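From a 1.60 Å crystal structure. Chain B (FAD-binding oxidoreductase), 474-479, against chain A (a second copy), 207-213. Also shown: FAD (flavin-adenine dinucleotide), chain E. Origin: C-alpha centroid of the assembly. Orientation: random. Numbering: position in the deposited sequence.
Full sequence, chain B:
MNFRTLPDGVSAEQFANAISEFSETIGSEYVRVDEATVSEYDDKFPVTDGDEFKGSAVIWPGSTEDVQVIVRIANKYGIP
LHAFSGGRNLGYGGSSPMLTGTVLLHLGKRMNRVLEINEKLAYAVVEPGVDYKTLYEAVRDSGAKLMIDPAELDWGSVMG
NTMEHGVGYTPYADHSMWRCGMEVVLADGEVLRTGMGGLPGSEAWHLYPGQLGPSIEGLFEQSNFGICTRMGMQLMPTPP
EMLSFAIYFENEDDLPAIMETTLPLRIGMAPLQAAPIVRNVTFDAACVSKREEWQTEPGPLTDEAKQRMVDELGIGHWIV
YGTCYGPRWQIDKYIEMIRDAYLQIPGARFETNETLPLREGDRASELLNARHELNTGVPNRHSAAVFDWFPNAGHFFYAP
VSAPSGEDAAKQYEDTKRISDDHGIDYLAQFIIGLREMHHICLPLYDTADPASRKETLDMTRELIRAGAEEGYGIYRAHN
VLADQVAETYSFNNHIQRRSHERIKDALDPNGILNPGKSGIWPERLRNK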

# COMPACT_ATOMS: atom_id res chain seq x y z
N GLY B 474 13.91 -14.60 2.50
CA GLY B 474 13.45 -14.05 3.77
C GLY B 474 12.01 -14.41 4.03
O GLY B 474 11.19 -14.42 3.12
N ILE B 475 11.72 -14.62 5.28
CA ILE B 475 10.40 -15.00 5.82
C ILE B 475 9.66 -13.73 6.20
O ILE B 475 10.25 -12.87 6.87
CB ILE B 475 10.59 -15.90 7.05
CG1 ILE B 475 11.26 -17.23 6.70
CG2 ILE B 475 9.29 -16.06 7.82
CD1 ILE B 475 10.43 -18.05 5.77
N TYR B 476 8.39 -13.64 5.88
CA TYR B 476 7.67 -12.38 6.13
C TYR B 476 6.45 -12.64 7.03
O TYR B 476 5.63 -11.74 7.17
CB TYR B 476 7.29 -11.79 4.80
CG TYR B 476 6.47 -12.75 3.98
CD1 TYR B 476 5.13 -12.97 4.28
CD2 TYR B 476 7.04 -13.49 2.97
CE1 TYR B 476 4.38 -13.88 3.58
CE2 TYR B 476 6.30 -14.42 2.26
CZ TYR B 476 4.96 -14.60 2.55
OH TYR B 476 4.17 -15.48 1.87
N ARG B 477 6.36 -13.82 7.62
CA ARG B 477 5.28 -14.16 8.59
C ARG B 477 5.74 -15.38 9.35
O ARG B 477 6.30 -16.29 8.72
CB ARG B 477 3.97 -14.40 7.87
CG ARG B 477 2.77 -14.44 8.81
CD ARG B 477 1.54 -14.57 7.94
NE ARG B 477 0.36 -14.77 8.77
CZ ARG B 477 -0.84 -15.07 8.30
NH1 ARG B 477 -0.99 -15.19 6.99
NH2 ARG B 477 -1.86 -15.32 9.12
N ALA B 478 5.66 -15.39 10.67
CA ALA B 478 6.32 -16.45 11.46
C ALA B 478 5.62 -16.66 12.80
O ALA B 478 5.12 -15.66 13.39
CB ALA B 478 7.77 -16.17 11.65
N HIS B 479 5.62 -17.91 13.20
CA HIS B 479 5.11 -18.35 14.51
C HIS B 479 5.84 -17.57 15.62
O HIS B 479 7.02 -17.25 15.46
CB HIS B 479 5.34 -19.85 14.65
CG HIS B 479 4.61 -20.45 15.82
ND1 HIS B 479 5.08 -20.33 17.12
CD2 HIS B 479 3.56 -21.27 15.85
CE1 HIS B 479 4.26 -21.00 17.91
NE2 HIS B 479 3.31 -21.59 17.14
PA FAD E . -6.17 -13.45 14.37
O1A FAD E . -5.64 -14.64 15.08
O2A FAD E . -7.37 -12.79 14.99
O5B FAD E . -5.07 -12.31 14.20
C5B FAD E . -3.70 -12.63 13.85
C4B FAD E . -2.80 -11.63 14.55
O4B FAD E . -3.05 -10.29 14.06
C3B FAD E . -2.97 -11.53 16.07
O3B FAD E . -2.26 -12.56 16.73
C2B FAD E . -2.41 -10.11 16.31
O2B FAD E . -1.01 -10.07 16.33
C1B FAD E . -3.00 -9.37 15.13
N9A FAD E . -4.40 -8.91 15.36
C8A FAD E . -5.53 -9.45 14.83
N7A FAD E . -6.60 -8.77 15.16
C5A FAD E . -6.12 -7.69 15.90
C6A FAD E . -6.75 -6.56 16.46
N6A FAD E . -8.06 -6.34 16.39
N1A FAD E . -5.95 -5.65 17.06
C2A FAD E . -4.62 -5.83 17.07
N3A FAD E . -3.92 -6.85 16.60
C4A FAD E . -4.75 -7.74 15.99
N1 FAD E . -3.42 -17.58 5.96
C2 FAD E . -3.54 -16.76 4.90
O2 FAD E . -3.32 -15.52 5.01
N3 FAD E . -4.01 -17.23 3.70
C4 FAD E . -4.19 -18.59 3.48
O4 FAD E . -4.62 -18.99 2.39
C4X FAD E . -4.04 -19.47 4.57
N5 FAD E . -4.23 -20.78 4.40
C5X FAD E . -4.08 -21.60 5.49
C6 FAD E . -4.26 -22.98 5.30
C7 FAD E . -4.19 -23.88 6.35
C7M FAD E . -4.38 -25.36 6.07
C8 FAD E . -3.89 -23.38 7.63
C8M FAD E . -3.75 -24.28 8.81
C9 FAD E . -3.67 -22.03 7.82
C9A FAD E . -3.74 -21.12 6.77
N10 FAD E . -3.56 -19.74 6.91
C10 FAD E . -3.66 -18.88 5.82
C1' FAD E . -3.18 -19.16 8.22
C2' FAD E . -4.44 -18.74 9.06
O2' FAD E . -5.46 -19.68 8.91
C3' FAD E . -5.15 -17.45 8.62
O3' FAD E . -4.24 -16.43 8.26
C4' FAD E . -6.14 -16.88 9.63
O4' FAD E . -7.11 -16.14 8.87
C5' FAD E . -5.45 -15.99 10.65
O5' FAD E . -6.19 -16.05 11.87
P FAD E . -7.31 -14.98 12.23
O1P FAD E . -8.19 -15.53 13.33
O2P FAD E . -7.98 -14.44 11.01
O3P FAD E . -6.52 -13.77 12.86
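Chain A, residues 207-213: LYPGQLG

Two copies of a protein can pack closely without a single hydrogen bond between the touching segments, and the meeting of chain A 207-213 with chain B 474-479 illustrates this. The chain A segment has no regular helix or strand; its backbone is mostly extended, with a weak hydrogen bond from A:Gly210 N to A:Tyr208 O (3.0 Å), and it runs in the same general direction as the chain B stretch. The backbones come nearest where the CA atoms of B:Tyr476 and A:Leu212 lie 4.2 Å apart, yet even there A:Leu212 N stays 3.8 Å from B:Ile475 O, and the contact rests on packing.

B:Tyr476 gives up the most surface. A:Tyr208 points its CA-to-CB bond toward chain B and brings its OH over one face of the B:Tyr476 ring, 3.4 Å from B:Tyr476 CD1. The two rings meet obliquely, with centroids 5.0 Å apart and planes at 50°, and B:Tyr476 CG lies 3.8 Å from A:Tyr208 CE2.

A:Leu212 extends the contact along chain B. Its CA-to-CB bond runs sideways, but the end of the side chain comes nearer, so that A:Leu212 CD1 rests 3.9 Å from B:Ala478 CB and 4.0 Å from B:Arg477 CA. The CA-to-CB bond of B:Arg477 points away from chain A, and its NH2 donates a hydrogen bond to FAD O3' (2.8 Å).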

# COMPACT_ATOMS: atom_id res chain seq x y z
N LEU A 207 10.62 -6.22 -5.21
CA LEU A 207 9.55 -7.10 -5.66
C LEU A 207 8.42 -7.18 -4.64
O LEU A 207 7.29 -7.18 -5.04
CB LEU A 207 10.08 -8.52 -5.90
CG LEU A 207 11.32 -8.61 -6.76
CD1 LEU A 207 11.77 -10.06 -6.86
CD2 LEU A 207 11.04 -8.04 -8.13
N TYR A 208 8.75 -7.26 -3.37
CA TYR A 208 7.75 -7.58 -2.33
C TYR A 208 7.86 -6.53 -1.23
O TYR A 208 8.86 -6.48 -0.56
CB TYR A 208 7.98 -8.99 -1.79
CG TYR A 208 7.03 -9.33 -0.68
CD1 TYR A 208 5.69 -9.49 -0.93
CD2 TYR A 208 7.48 -9.41 0.63
CE1 TYR A 208 4.80 -9.78 0.10
CE2 TYR A 208 6.60 -9.71 1.66
CZ TYR A 208 5.26 -9.91 1.40
OH TYR A 208 4.36 -10.17 2.42
N PRO A 209 6.80 -5.70 -1.05
CA PRO A 209 6.76 -4.65 -0.03
C PRO A 209 6.35 -5.22 1.33
O PRO A 209 5.24 -5.03 1.77
CB PRO A 209 5.69 -3.70 -0.58
CG PRO A 209 4.74 -4.59 -1.28
CD PRO A 209 5.59 -5.69 -1.89
N GLY A 210 7.27 -5.98 1.91
CA GLY A 210 7.07 -6.74 3.15
C GLY A 210 8.38 -7.20 3.74
O GLY A 210 9.44 -7.10 3.11
N GLN A 211 8.27 -7.71 4.95
CA GLN A 211 9.33 -8.09 5.90
C GLN A 211 8.53 -8.75 7.02
O GLN A 211 7.35 -8.47 7.09
CB GLN A 211 10.07 -6.87 6.47
CG GLN A 211 9.17 -5.84 7.18
CD GLN A 211 8.12 -5.25 6.27
OE1 GLN A 211 8.46 -4.57 5.32
NE2 GLN A 211 6.82 -5.46 6.57
N LEU A 212 9.18 -9.43 7.94
CA LEU A 212 8.53 -9.72 9.24
C LEU A 212 8.35 -8.39 9.96
O LEU A 212 9.32 -7.67 10.15
CB LEU A 212 9.43 -10.64 10.07
CG LEU A 212 8.75 -11.18 11.32
CD1 LEU A 212 7.78 -12.29 11.01
CD2 LEU A 212 9.78 -11.69 12.31
N GLY A 213 7.14 -8.14 10.44
CA GLY A 213 6.84 -6.90 11.16
C GLY A 213 6.22 -5.84 10.26
O GLY A 213 5.69 -6.08 9.17